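Local coordinates for putative Xylose isomerase (Rhodospirillum rubrum, PDB 3QXB), which binds iron and manganese ions and is probably an isomerase of the xylose isomerase-like TIM-barrel family, at residues Lys31-Pro36 and Ala40-Asp45; Leu93-Tyr98 and Tyr113-Arg118; Asp192-Met197 and Gln237-Ala242. All blocks are in the same frame, centred on the assembly; numbering follows the deposited sequence.

Contact 1: residues Lys31-Pro36 and Ala40-Asp45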
ATOM      1  N   LYS A  31       6.467  -7.339   5.604  1.00 19.06           N
ATOM      2  CA  LYS A  31       7.095  -8.281   4.674  1.00 17.95           C
ATOM      3  C   LYS A  31       8.397  -8.924   5.157  1.00 19.85           C
ATOM      4  O   LYS A  31       8.874  -9.879   4.520  1.00 20.75           O
ATOM      5  CB  LYS A  31       7.369  -7.664   3.291  1.00 18.31           C
ATOM      6  CG  LYS A  31       6.196  -6.943   2.623  1.00 16.94           C
ATOM      7  CD  LYS A  31       6.437  -6.660   1.140  1.00 19.54           C
ATOM      8  CE  LYS A  31       6.207  -7.915   0.325  1.00 18.01           C
ATOM      9  NZ  LYS A  31       6.091  -7.655  -1.170  1.00 16.29           N
ATOM     10  N   ARG A  32       8.982  -8.425   6.244  1.00 20.50           N
ATOM     11  CA  ARG A  32      10.340  -8.852   6.638  1.00 20.91           C
ATOM     12  C   ARG A  32      10.357  -9.809   7.855  1.00 21.67           C
ATOM     13  O   ARG A  32      10.468 -11.039   7.673  1.00 21.06           O
ATOM     14  CB  ARG A  32      11.248  -7.634   6.873  1.00 21.23           C
ATOM     15  CG  ARG A  32      11.266  -6.581   5.714  1.00 20.86           C
ATOM     16  CD  ARG A  32      11.975  -5.337   6.149  1.00 22.36           C
ATOM     17  NE  ARG A  32      11.799  -4.211   5.219  1.00 23.39           N
ATOM     18  CZ  ARG A  32      12.650  -3.876   4.257  1.00 21.88           C
ATOM     19  NH1 ARG A  32      13.778  -4.559   4.073  1.00 21.69           N
ATOM     20  NH2 ARG A  32      12.396  -2.822   3.492  1.00 22.71           N
ATOM     21  N   TRP A  33      10.289  -9.280   9.076  1.00 21.63           N
ATOM     22  CA  TRP A  33      10.456 -10.116  10.288  1.00 22.84           C
ATOM     23  C   TRP A  33       9.065 -10.599  10.683  1.00 23.08           C
ATOM     24  O   TRP A  33       8.397 -10.001  11.522  1.00 25.06           O
ATOM     25  CB  TRP A  33      11.183  -9.381  11.436  1.00 22.69           C
ATOM     26  CG  TRP A  33      12.519  -8.886  11.019  1.00 22.69           C
ATOM     27  CD1 TRP A  33      13.666  -9.594  10.980  1.00 22.71           C
ATOM     28  CD2 TRP A  33      12.835  -7.576  10.553  1.00 23.97           C
ATOM     29  NE1 TRP A  33      14.687  -8.825  10.511  1.00 21.77           N
ATOM     30  CE2 TRP A  33      14.214  -7.575  10.234  1.00 22.90           C
ATOM     31  CE3 TRP A  33      12.093  -6.401  10.357  1.00 23.61           C
ATOM     32  CZ2 TRP A  33      14.874  -6.455   9.725  1.00 22.88           C
ATOM     33  CZ3 TRP A  33      12.767  -5.256   9.868  1.00 23.79           C
ATOM     34  CH2 TRP A  33      14.140  -5.305   9.554  1.00 24.45           C
ATOM     35  N   LEU A  34       8.636 -11.670  10.024  1.00 22.99           N
ATOM     36  CA  LEU A  34       7.269 -12.138  10.109  1.00 23.53           C
ATOM     37  C   LEU A  34       7.043 -13.223  11.151  1.00 23.38           C
ATOM     38  O   LEU A  34       5.924 -13.429  11.547  1.00 24.39           O
ATOM     39  CB  LEU A  34       6.780 -12.643   8.730  1.00 21.61           C
ATOM     40  CG  LEU A  34       6.594 -11.636   7.594  1.00 23.59           C
ATOM     41  CD1 LEU A  34       5.981 -12.398   6.417  1.00 17.76           C
ATOM     42  CD2 LEU A  34       5.717 -10.495   7.975  1.00 22.41           C
ATOM     43  N   GLU A  35       8.088 -13.909  11.595  1.00 25.33           N
ATOM     44  CA  GLU A  35       7.933 -14.973  12.585  1.00 25.15           C
ATOM     45  C   GLU A  35       7.570 -14.363  13.920  1.00 24.43           C
ATOM     46  O   GLU A  35       8.303 -13.515  14.410  1.00 24.46           O
ATOM     47  CB  GLU A  35       9.207 -15.783  12.694  1.00 26.71           C
ATOM     48  CG  GLU A  35       8.982 -17.182  13.177  1.00 30.98           C
ATOM     49  CD  GLU A  35       9.015 -17.369  14.660  1.00 37.54           C
ATOM     50  OE1 GLU A  35       9.024 -16.390  15.435  1.00 40.61           O
ATOM     51  OE2 GLU A  35       8.994 -18.550  15.063  1.00 45.21           O
ATOM     52  N   PRO A  36       6.440 -14.774  14.520  1.00 23.39           N
ATOM     53  CA  PRO A  36       5.951 -13.995  15.627  1.00 23.59           C
ATOM     54  C   PRO A  36       6.933 -13.796  16.808  1.00 24.24           C
ATOM     55  O   PRO A  36       7.101 -12.676  17.280  1.00 23.42           O
ATOM     56  CB  PRO A  36       4.658 -14.737  16.033  1.00 23.23           C
ATOM     57  CG  PRO A  36       4.148 -15.264  14.714  1.00 24.59           C
ATOM     58  CD  PRO A  36       5.406 -15.711  14.019  1.00 24.77           C
ATOM     59  N   ALA A  40       8.565 -10.176  18.045  1.00 23.18           N
ATOM     60  CA  ALA A  40       8.457  -9.836  19.478  1.00 23.62           C
ATOM     61  C   ALA A  40       9.827  -9.631  20.119  1.00 23.91           C
ATOM     62  O   ALA A  40      10.011  -8.714  20.882  1.00 25.44           O
ATOM     63  CB  ALA A  40       7.657 -10.918  20.231  1.00 22.66           C
ATOM     64  N   GLY A  41      10.786 -10.484  19.806  1.00 24.74           N
ATOM     65  CA  GLY A  41      12.129 -10.382  20.378  1.00 25.41           C
ATOM     66  C   GLY A  41      12.899  -9.177  19.851  1.00 25.89           C
ATOM     67  O   GLY A  41      13.640  -8.540  20.564  1.00 27.63           O
ATOM     68  N   LEU A  42      12.707  -8.869  18.591  1.00 26.13           N
ATOM     69  CA  LEU A  42      13.253  -7.681  17.964  1.00 26.72           C
ATOM     70  C   LEU A  42      12.746  -6.390  18.625  1.00 26.44           C
ATOM     71  O   LEU A  42      13.522  -5.487  18.865  1.00 27.93           O
ATOM     72  CB  LEU A  42      12.863  -7.683  16.499  1.00 25.37           C
ATOM     73  CG  LEU A  42      13.500  -6.672  15.559  1.00 27.67           C
ATOM     74  CD1 LEU A  42      13.275  -7.122  14.130  1.00 23.18           C
ATOM     75  CD2 LEU A  42      12.980  -5.281  15.756  1.00 26.19           C
ATOM     76  N   VAL A  43      11.447  -6.288  18.896  1.00 25.39           N
ATOM     77  CA  VAL A  43      10.935  -5.092  19.537  1.00 24.54           C
ATOM     78  C   VAL A  43      11.468  -5.018  20.980  1.00 25.49           C
ATOM     79  O   VAL A  43      11.845  -3.939  21.467  1.00 24.22           O
ATOM     80  CB  VAL A  43       9.413  -5.059  19.511  1.00 24.19           C
ATOM     81  CG1 VAL A  43       8.882  -3.960  20.429  1.00 23.67           C
ATOM     82  CG2 VAL A  43       8.919  -4.877  18.042  1.00 22.65           C
ATOM     83  N   ARG A  44      11.501  -6.156  21.657  1.00 25.80           N
ATOM     84  CA  ARG A  44      11.937  -6.173  23.064  1.00 27.28           C
ATOM     85  C   ARG A  44      13.430  -5.966  23.245  1.00 29.14           C
ATOM     86  O   ARG A  44      13.847  -5.261  24.160  1.00 30.20           O
ATOM     87  CB  ARG A  44      11.610  -7.510  23.736  1.00 27.31           C
ATOM     88  CG  ARG A  44      11.938  -7.523  25.244  1.00 30.80           C
ATOM     89  CD  ARG A  44      11.736  -8.909  25.852  1.00 35.07           C
ATOM     90  NE  ARG A  44      12.677  -9.834  25.250  1.00 40.42           N
ATOM     91  CZ  ARG A  44      12.492 -11.145  25.092  1.00 43.77           C
ATOM     92  NH1 ARG A  44      11.374 -11.746  25.503  1.00 47.40           N
ATOM     93  NH2 ARG A  44      13.447 -11.861  24.512  1.00 44.11           N
ATOM     94  N   ASP A  45      14.217  -6.660  22.438  1.00 29.94           N
ATOM     95  CA  ASP A  45      15.652  -6.750  22.668  1.00 32.48           C
ATOM     96  C   ASP A  45      16.417  -5.760  21.805  1.00 32.69           C
ATOM     97  O   ASP A  45      17.337  -5.095  22.280  1.00 34.66           O
ATOM     98  CB  ASP A  45      16.161  -8.179  22.411  1.00 33.00           C
ATOM     99  CG  ASP A  45      15.528  -9.219  23.355  1.00 34.65           C
ATOM    100  OD1 ASP A  45      15.253  -8.897  24.546  1.00 34.50           O
ATOM    101  OD2 ASP A  45      15.310 -10.360  22.887  1.00 38.19           O
TER
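Ala-40 donates its backbone N to the carbonyl O of Pro-36 over 3.0 Å, a nearly straight i to i+4 bond (172° at the hydrogen) in the first turn of helix 36-46. Its small CB rests 3.5 Å from the same Pro-36 O, and a methyl suits this place, where Phe-79 of helix 65-81 packs against it. Proline is well suited to the first turn of a helix, where its missing N-H costs nothing. Glu-35, the N-cap residue preceding Pro-36, accepts with OE1 from the backbone N of Arg-38.

Two residues on, Leu-42 meets Trp-33. With CG anti to the backbone N (chi1 -170°), leucine carries CD1 over one face of the indole, 3.7 Å from the centroid of the five-membered ring, 18° off its normal: a CH-pi contact. CD2 of Trp-33 is 3.6 Å from Leu-42 CD1. On the opposite face of the indole lies CB of Arg-32, which leaves the ring flanked on both sides. Helix 295-310 adds Leu-299 to both Trp-33 and Leu-42.

Farther along, Arg-44 grips Asp-45 side-on, NE reaching OD1 at 2.8 Å and NH2 reaching OD2. The whole is a capped helix start that follows the first strand of a TIM barrel, with the incoming loop folded back onto its own helix.

Contact 2: residues Leu93-Tyr98 and Tyr113-Arg118. With EDO (1,2-ethanediol), chain O.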
ATOM      1  N   LEU A  93      -0.912   0.616   4.789  1.00 21.71           N
ATOM      2  CA  LEU A  93      -0.984   1.039   3.378  1.00 22.16           C
ATOM      3  C   LEU A  93      -1.992   0.272   2.575  1.00 21.43           C
ATOM      4  O   LEU A  93      -2.633   0.861   1.724  1.00 22.21           O
ATOM      5  CB  LEU A  93       0.425   1.084   2.687  1.00 23.42           C
ATOM      6  CG  LEU A  93       1.421   2.024   3.458  1.00 27.86           C
ATOM      7  CD1 LEU A  93       2.777   2.252   2.744  1.00 31.57           C
ATOM      8  CD2 LEU A  93       0.837   3.435   3.893  1.00 31.03           C
ATOM      9  N   ALA A  94      -2.139  -1.042   2.811  1.00 20.84           N
ATOM     10  CA  ALA A  94      -3.130  -1.865   2.080  1.00 19.79           C
ATOM     11  C   ALA A  94      -4.544  -1.266   2.262  1.00 19.61           C
ATOM     12  O   ALA A  94      -5.299  -1.093   1.286  1.00 18.29           O
ATOM     13  CB  ALA A  94      -3.087  -3.299   2.565  1.00 18.23           C
ATOM     14  N   SER A  95      -4.829  -0.910   3.515  1.00 18.13           N
ATOM     15  CA  SER A  95      -6.083  -0.299   3.902  1.00 18.17           C
ATOM     16  C   SER A  95      -6.263   1.079   3.301  1.00 17.57           C
ATOM     17  O   SER A  95      -7.324   1.389   2.792  1.00 18.43           O
ATOM     18  CB  SER A  95      -6.211  -0.187   5.445  1.00 18.16           C
ATOM     19  OG  SER A  95      -7.432   0.480   5.810  1.00 17.27           O
ATOM     20  N   TYR A  96      -5.229   1.905   3.365  1.00 18.54           N
ATOM     21  CA  TYR A  96      -5.323   3.316   2.971  1.00 18.96           C
ATOM     22  C   TYR A  96      -5.422   3.494   1.485  1.00 18.62           C
ATOM     23  O   TYR A  96      -5.783   4.569   1.045  1.00 20.20           O
ATOM     24  CB  TYR A  96      -4.125   4.102   3.488  1.00 19.11           C
ATOM     25  CG  TYR A  96      -4.276   5.604   3.398  1.00 21.44           C
ATOM     26  CD1 TYR A  96      -5.328   6.276   4.036  1.00 23.03           C
ATOM     27  CD2 TYR A  96      -3.375   6.370   2.641  1.00 23.33           C
ATOM     28  CE1 TYR A  96      -5.443   7.652   3.954  1.00 20.84           C
ATOM     29  CE2 TYR A  96      -3.503   7.779   2.553  1.00 21.58           C
ATOM     30  CZ  TYR A  96      -4.526   8.403   3.230  1.00 21.15           C
ATOM     31  OH  TYR A  96      -4.651   9.773   3.124  1.00 25.71           O
ATOM     32  N   THR A  97      -5.089   2.443   0.728  1.00 18.04           N
ATOM     33  CA  THR A  97      -5.263   2.404  -0.733  1.00 18.66           C
ATOM     34  C   THR A  97      -6.695   2.681  -1.217  1.00 19.23           C
ATOM     35  O   THR A  97      -6.894   3.209  -2.321  1.00 19.92           O
ATOM     36  CB  THR A  97      -4.755   1.036  -1.269  1.00 18.89           C
ATOM     37  OG1 THR A  97      -3.337   0.993  -1.098  1.00 19.43           O
ATOM     38  CG2 THR A  97      -5.062   0.821  -2.718  1.00 17.71           C
ATOM     39  N   TYR A  98      -7.685   2.371  -0.367  1.00 19.14           N
ATOM     40  CA  TYR A  98      -9.105   2.469  -0.717  1.00 18.45           C
ATOM     41  C   TYR A  98      -9.760   3.638   0.004  1.00 19.21           C
ATOM     42  O   TYR A  98      -9.183   4.189   0.976  1.00 20.25           O
ATOM     43  CB  TYR A  98      -9.774   1.119  -0.427  1.00 18.42           C
ATOM     44  CG  TYR A  98      -9.121  -0.007  -1.271  1.00 19.05           C
ATOM     45  CD1 TYR A  98      -9.361  -0.115  -2.603  1.00 18.90           C
ATOM     46  CD2 TYR A  98      -8.196  -0.865  -0.722  1.00 19.65           C
ATOM     47  CE1 TYR A  98      -8.761  -1.119  -3.394  1.00 20.15           C
ATOM     48  CE2 TYR A  98      -7.576  -1.856  -1.492  1.00 19.77           C
ATOM     49  CZ  TYR A  98      -7.859  -1.981  -2.810  1.00 19.19           C
ATOM     50  OH  TYR A  98      -7.209  -2.951  -3.563  1.00 21.71           O
ATOM     51  N   TYR A 113     -17.202  -0.024   5.790  1.00 17.10           N
ATOM     52  CA  TYR A 113     -17.855  -0.570   6.987  1.00 18.40           C
ATOM     53  C   TYR A 113     -17.329  -2.001   7.293  1.00 17.80           C
ATOM     54  O   TYR A 113     -16.850  -2.298   8.361  1.00 16.62           O
ATOM     55  CB  TYR A 113     -19.375  -0.559   6.814  1.00 18.71           C
ATOM     56  CG  TYR A 113     -20.107  -0.960   8.069  1.00 19.13           C
ATOM     57  CD1 TYR A 113     -20.199  -2.285   8.420  1.00 17.85           C
ATOM     58  CD2 TYR A 113     -20.738   0.005   8.892  1.00 18.94           C
ATOM     59  CE1 TYR A 113     -20.857  -2.695   9.558  1.00 19.58           C
ATOM     60  CE2 TYR A 113     -21.374  -0.378  10.031  1.00 21.80           C
ATOM     61  CZ  TYR A 113     -21.430  -1.745  10.373  1.00 22.86           C
ATOM     62  OH  TYR A 113     -22.074  -2.175  11.496  1.00 21.16           O
ATOM     63  N   GLN A 114     -17.404  -2.860   6.306  1.00 17.96           N
ATOM     64  CA  GLN A 114     -17.075  -4.270   6.455  1.00 18.01           C
ATOM     65  C   GLN A 114     -15.571  -4.420   6.716  1.00 18.17           C
ATOM     66  O   GLN A 114     -15.125  -5.233   7.543  1.00 19.26           O
ATOM     67  CB  GLN A 114     -17.527  -5.028   5.199  1.00 17.92           C
ATOM     68  CG  GLN A 114     -17.336  -6.575   5.330  1.00 17.90           C
ATOM     69  CD  GLN A 114     -17.885  -7.395   4.196  1.00 22.19           C
ATOM     70  OE1 GLN A 114     -18.056  -8.618   4.341  1.00 23.17           O
ATOM     71  NE2 GLN A 114     -18.152  -6.765   3.060  1.00 20.05           N
ATOM     72  N   HIS A 115     -14.768  -3.572   6.082  1.00 19.26           N
ATOM     73  CA  HIS A 115     -13.337  -3.569   6.328  1.00 18.03           C
ATOM     74  C   HIS A 115     -13.049  -3.407   7.799  1.00 18.44           C
ATOM     75  O   HIS A 115     -12.353  -4.245   8.374  1.00 18.32           O
ATOM     76  CB  HIS A 115     -12.637  -2.472   5.520  1.00 20.01           C
ATOM     77  CG  HIS A 115     -11.162  -2.381   5.768  1.00 19.27           C
ATOM     78  ND1 HIS A 115     -10.271  -3.334   5.313  1.00 22.68           N
ATOM     79  CD2 HIS A 115     -10.420  -1.429   6.375  1.00 21.77           C
ATOM     80  CE1 HIS A 115      -9.046  -2.989   5.683  1.00 21.72           C
ATOM     81  NE2 HIS A 115      -9.104  -1.825   6.298  1.00 21.81           N
ATOM     82  N   LEU A 116     -13.586  -2.332   8.403  1.00 16.92           N
ATOM     83  CA  LEU A 116     -13.394  -2.055   9.814  1.00 16.95           C
ATOM     84  C   LEU A 116     -14.063  -3.069  10.761  1.00 16.31           C
ATOM     85  O   LEU A 116     -13.491  -3.402  11.815  1.00 16.81           O
ATOM     86  CB  LEU A 116     -13.851  -0.625  10.122  1.00 16.74           C
ATOM     87  CG  LEU A 116     -13.611  -0.023  11.509  1.00 15.41           C
ATOM     88  CD1 LEU A 116     -12.209  -0.307  12.048  1.00 14.07           C
ATOM     89  CD2 LEU A 116     -13.910   1.458  11.461  1.00 15.77           C
ATOM     90  N   LYS A 117     -15.269  -3.526  10.411  1.00 16.78           N
ATOM     91  CA  LYS A 117     -15.933  -4.607  11.124  1.00 16.72           C
ATOM     92  C   LYS A 117     -15.019  -5.829  11.216  1.00 16.81           C
ATOM     93  O   LYS A 117     -14.847  -6.402  12.293  1.00 16.66           O
ATOM     94  CB  LYS A 117     -17.248  -4.979  10.459  1.00 17.70           C
ATOM     95  CG  LYS A 117     -18.044  -6.129  11.094  1.00 16.67           C
ATOM     96  CD  LYS A 117     -17.549  -7.499  10.632  1.00 16.73           C
ATOM     97  CE  LYS A 117     -18.522  -8.591  11.008  1.00 19.03           C
ATOM     98  NZ  LYS A 117     -17.950  -9.926  10.786  1.00 17.12           N
ATOM     99  N   ARG A 118     -14.399  -6.195  10.109  1.00 18.06           N
ATOM    100  CA  ARG A 118     -13.487  -7.335  10.101  1.00 17.75           C
ATOM    101  C   ARG A 118     -12.222  -7.056  10.904  1.00 17.26           C
ATOM    102  O   ARG A 118     -11.728  -7.950  11.612  1.00 17.68           O
ATOM    103  CB  ARG A 118     -13.179  -7.742   8.659  1.00 17.72           C
ATOM    104  CG  ARG A 118     -14.400  -8.345   7.963  1.00 16.12           C
ATOM    105  CD  ARG A 118     -14.118  -8.880   6.549  1.00 18.98           C
ATOM    106  NE  ARG A 118     -13.258 -10.059   6.625  1.00 19.47           N
ATOM    107  CZ  ARG A 118     -13.673 -11.301   6.869  1.00 20.09           C
ATOM    108  NH1 ARG A 118     -14.969 -11.576   7.024  1.00 21.01           N
ATOM    109  NH2 ARG A 118     -12.790 -12.291   6.910  1.00 18.26           N
TER
HETATM  110  C1  EDO O 365     -21.614  -6.803  12.556  1.00 31.69           C
HETATM  111  O1  EDO O 365     -22.949  -7.058  13.026  1.00 34.37           O
HETATM  112  C2  EDO O 365     -21.360  -5.304  12.594  1.00 29.26           C
HETATM  113  O2  EDO O 365     -22.251  -4.662  11.706  1.00 29.03           O
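His-115 brings the NE2 corner of its imidazole up to the side chain of Ser-95, where NE2 lies 2.9 Å from OG and 3.4 Å from CB. The OG–NE2 pair is a hydrogen bond in which either partner could be the donor, and the hydroxyl approaches the ring obliquely. In both residues the first torsion puts the outer group anti to the backbone N (chi1 177° in serine, 178° in histidine), which points OG of Ser-95 and the imidazole of His-115 at each other between helices 93-96 and 106-125. Their CA atoms stay 8.3 Å apart, a separation that a short serine and a longer histidine span together; Met-133 of strand 130-133 touches both of them.

Second-shell groups hold the imidazole in place. It stacks with the ring of His-100 and meets that of Trp-62, while NE2 of His-100 also bonds to the carbonyl O of Ser-95, so one histidine steadies both members of the pair. Within the serine's own helix, Leu-93 O takes two bonds from Thr-97, at 3.1 Å from N and 2.9 Å from OG1, the two donors arriving from opposite faces of the carbonyl plane; threonine thus bonds back to Leu-93 with its side chain as well as its backbone.

Ser-95 and His-115 are both buried, and each satisfies a polar atom of the other. Since a hydroxyl can donate or accept a hydrogen bond, serine can serve NE2 whether or not that nitrogen carries a proton, and the bond would probably survive a change of imidazole tautomer.

Contact 3: residues Asp192-Met197 and Gln237-Ala242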
ATOM      1  N   ASP A 192     -11.591  20.205  11.357  1.00 29.15           N
ATOM      2  CA  ASP A 192     -12.295  19.002  10.932  1.00 27.58           C
ATOM      3  C   ASP A 192     -12.331  17.958  12.055  1.00 26.61           C
ATOM      4  O   ASP A 192     -13.387  17.387  12.384  1.00 25.34           O
ATOM      5  CB  ASP A 192     -11.612  18.328   9.741  1.00 28.02           C
ATOM      6  CG  ASP A 192     -11.656  19.130   8.445  1.00 28.51           C
ATOM      7  OD1 ASP A 192     -12.495  20.024   8.264  1.00 28.61           O
ATOM      8  OD2 ASP A 192     -10.848  18.799   7.559  1.00 30.41           O
ATOM      9  N   ALA A 193     -11.173  17.675  12.624  1.00 25.67           N
ATOM     10  CA  ALA A 193     -11.106  16.666  13.682  1.00 25.82           C
ATOM     11  C   ALA A 193     -11.993  17.051  14.888  1.00 26.09           C
ATOM     12  O   ALA A 193     -12.700  16.201  15.425  1.00 25.55           O
ATOM     13  CB  ALA A 193      -9.661  16.404  14.103  1.00 24.82           C
ATOM     14  N   ALA A 194     -12.003  18.325  15.285  1.00 28.10           N
ATOM     15  CA  ALA A 194     -12.883  18.764  16.391  1.00 27.99           C
ATOM     16  C   ALA A 194     -14.365  18.559  16.036  1.00 28.39           C
ATOM     17  O   ALA A 194     -15.157  18.149  16.876  1.00 28.06           O
ATOM     18  CB  ALA A 194     -12.617  20.221  16.753  1.00 29.32           C
ATOM     19  N   ARG A 195     -14.734  18.813  14.785  1.00 27.64           N
ATOM     20  CA  ARG A 195     -16.097  18.642  14.376  1.00 27.79           C
ATOM     21  C   ARG A 195     -16.512  17.148  14.424  1.00 26.39           C
ATOM     22  O   ARG A 195     -17.568  16.817  14.922  1.00 25.16           O
ATOM     23  CB  ARG A 195     -16.312  19.199  12.962  1.00 28.80           C
ATOM     24  CG  ARG A 195     -17.561  18.614  12.283  1.00 30.00           C
ATOM     25  CD  ARG A 195     -17.888  19.249  10.947  1.00 30.36           C
ATOM     26  NE  ARG A 195     -19.191  18.758  10.485  1.00 30.66           N
ATOM     27  CZ  ARG A 195     -19.636  18.798   9.225  1.00 29.05           C
ATOM     28  NH1 ARG A 195     -18.881  19.263   8.231  1.00 30.93           N
ATOM     29  NH2 ARG A 195     -20.845  18.342   8.953  1.00 27.04           N
ATOM     30  N   LEU A 196     -15.685  16.265  13.870  1.00 25.19           N
ATOM     31  CA  LEU A 196     -15.994  14.842  13.897  1.00 24.09           C
ATOM     32  C   LEU A 196     -16.139  14.388  15.310  1.00 22.62           C
ATOM     33  O   LEU A 196     -17.084  13.703  15.629  1.00 21.95           O
ATOM     34  CB  LEU A 196     -14.904  14.013  13.205  1.00 23.27           C
ATOM     35  CG  LEU A 196     -15.051  12.478  13.249  1.00 24.48           C
ATOM     36  CD1 LEU A 196     -16.272  11.940  12.506  1.00 26.09           C
ATOM     37  CD2 LEU A 196     -13.765  11.872  12.685  1.00 24.86           C
HETATM   38  N   MSE A 197     -15.201  14.780  16.171  1.00 23.92           N
HETATM   39  CA  MSE A 197     -15.243  14.414  17.607  1.00 23.58           C
HETATM   40  C   MSE A 197     -16.487  14.925  18.310  1.00 24.88           C
HETATM   41  O   MSE A 197     -17.092  14.189  19.112  1.00 24.99           O
HETATM   42  CB  MSE A 197     -13.994  14.900  18.340  1.00 24.23           C
HETATM   43  CG  MSE A 197     -12.727  14.114  17.943  1.00 22.86           C
HETATM   44 SE   MSE A 197     -12.856  12.334  18.600  0.75 18.90          SE
HETATM   45  CE  MSE A 197     -13.053  11.465  17.010  1.00 17.64           C
ATOM     46  N   GLN A 237      -7.334  18.884  22.044  1.00 34.79           N
ATOM     47  CA  GLN A 237      -6.645  18.187  23.131  1.00 35.58           C
ATOM     48  C   GLN A 237      -7.443  17.087  23.874  1.00 34.75           C
ATOM     49  O   GLN A 237      -6.923  15.981  24.014  1.00 35.31           O
ATOM     50  CB  GLN A 237      -6.072  19.151  24.176  1.00 36.71           C
ATOM     51  CG  GLN A 237      -5.374  18.352  25.300  1.00 38.32           C
ATOM     52  CD  GLN A 237      -4.506  19.163  26.220  1.00 40.22           C
ATOM     53  OE1 GLN A 237      -4.491  20.382  26.179  1.00 39.29           O
ATOM     54  NE2 GLN A 237      -3.756  18.470  27.046  1.00 40.02           N
ATOM     55  N   PRO A 238      -8.673  17.384  24.360  1.00 33.57           N
ATOM     56  CA  PRO A 238      -9.416  16.366  25.107  1.00 33.16           C
ATOM     57  C   PRO A 238      -9.606  15.042  24.355  1.00 31.69           C
ATOM     58  O   PRO A 238      -9.814  14.011  24.986  1.00 31.86           O
ATOM     59  CB  PRO A 238     -10.788  17.015  25.360  1.00 32.76           C
ATOM     60  CG  PRO A 238     -10.628  18.430  25.084  1.00 34.05           C
ATOM     61  CD  PRO A 238      -9.447  18.625  24.209  1.00 34.32           C
ATOM     62  N   TRP A 239      -9.553  15.078  23.026  1.00 30.57           N
ATOM     63  CA  TRP A 239      -9.812  13.902  22.224  1.00 29.36           C
ATOM     64  C   TRP A 239      -8.598  13.133  21.685  1.00 28.56           C
ATOM     65  O   TRP A 239      -8.773  12.075  21.122  1.00 27.85           O
ATOM     66  CB  TRP A 239     -10.704  14.270  21.048  1.00 29.62           C
ATOM     67  CG  TRP A 239     -12.058  14.816  21.423  1.00 29.83           C
ATOM     68  CD1 TRP A 239     -13.078  14.175  22.088  1.00 30.18           C
ATOM     69  CD2 TRP A 239     -12.533  16.124  21.128  1.00 32.28           C
ATOM     70  NE1 TRP A 239     -14.162  15.026  22.232  1.00 31.88           N
ATOM     71  CE2 TRP A 239     -13.853  16.225  21.640  1.00 33.43           C
ATOM     72  CE3 TRP A 239     -11.978  17.222  20.462  1.00 33.88           C
ATOM     73  CZ2 TRP A 239     -14.613  17.377  21.504  1.00 37.25           C
ATOM     74  CZ3 TRP A 239     -12.749  18.381  20.328  1.00 38.83           C
ATOM     75  CH2 TRP A 239     -14.044  18.450  20.856  1.00 39.78           C
ATOM     76  N   ILE A 240      -7.384  13.658  21.831  1.00 29.02           N
ATOM     77  CA  ILE A 240      -6.202  13.034  21.231  1.00 27.18           C
ATOM     78  C   ILE A 240      -5.687  11.996  22.224  1.00 26.83           C
ATOM     79  O   ILE A 240      -5.155  12.355  23.278  1.00 27.83           O
ATOM     80  CB  ILE A 240      -5.121  14.083  20.910  1.00 27.62           C
ATOM     81  CG1 ILE A 240      -5.613  15.094  19.859  1.00 28.69           C
ATOM     82  CG2 ILE A 240      -3.870  13.431  20.435  1.00 24.02           C
ATOM     83  CD1 ILE A 240      -4.720  16.391  19.765  1.00 30.82           C
ATOM     84  N   ALA A 241      -5.893  10.715  21.920  1.00 25.71           N
ATOM     85  CA  ALA A 241      -5.591   9.620  22.867  1.00 25.02           C
ATOM     86  C   ALA A 241      -4.285   8.895  22.544  1.00 25.23           C
ATOM     87  O   ALA A 241      -3.784   8.126  23.361  1.00 25.39           O
ATOM     88  CB  ALA A 241      -6.726   8.618  22.891  1.00 24.74           C
ATOM     89  N   ALA A 242      -3.761   9.116  21.355  1.00 24.87           N
ATOM     90  CA  ALA A 242      -2.489   8.512  20.914  1.00 25.38           C
ATOM     91  C   ALA A 242      -1.915   9.281  19.709  1.00 24.49           C
ATOM     92  O   ALA A 242      -2.623  10.057  19.056  1.00 23.23           O
ATOM     93  CB  ALA A 242      -2.669   7.005  20.599  1.00 22.79           C
TER
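Met-197, present as selenomethionine, lays its CB over the indole of Trp-239, 3.5 Å from the centroid of the five-membered ring and 15° off the ring normal, in a CH-pi contact. Met-197 CB is only 3.4 Å from Trp-239 CD2, so the packing is close. CG of Met-197 comes within 3.6 Å of Trp-239 CG, and the bend at chi2 then puts SE oblique to the ring, 4.3 Å from the same centroid, in a Met-aromatic contact. The two side chains run past each other in opposite directions. A turn earlier in helix 190-200, Ala-194 CB is 4.0 Å from Trp-239 CZ3, at the six-membered end of the indole; the small residue lets the broad ring lie near the helix backbone.

The indole owes its direction to chi1 of -61°, which turns CG anti to the carbonyl carbon and sends the ring toward the helix. An alanine at Trp-239 would remove the indole, and would probably open a gap beside Met-197 and Ala-194 and leave the selenomethionine chain less restrained.

Farther out, Trp-239 and Ala-241 share backbone hydrogen bonds with Leu-210 of strand 208-213, and the side chain of Leu-210 also packs on Met-197. Cys-236, at the end of helix 229-236, touches Ala-194. Trp-239 closes a short 3-10 turn leading into strand 240-245, and here an outer helix is packed against the entrance of the seventh strand of an eight-stranded TIM barrel.

In the fold
The three contacts follow one another along the chain and do not touch: the centres of contacts 1 and 2 are about 24 Å apart, those of 2 and 3 about 21 Å, and those of 1 and 3, on opposite sides of the chain's centre, about 32 Å. Contacts 1 and 2 both reach the second subunit, where Lys-31 of one chain meets Tyr-96 of the other in a cation-pi contact; contact 3 touches no other chain. None supplies a metal ligand. The side chain of Ser-95 in contact 2 is about 11 Å from the bound metals and about 9 Å from that of the ligand Glu-178; that of Met-197 in contact 3 is about 10 Å from the same glutamate.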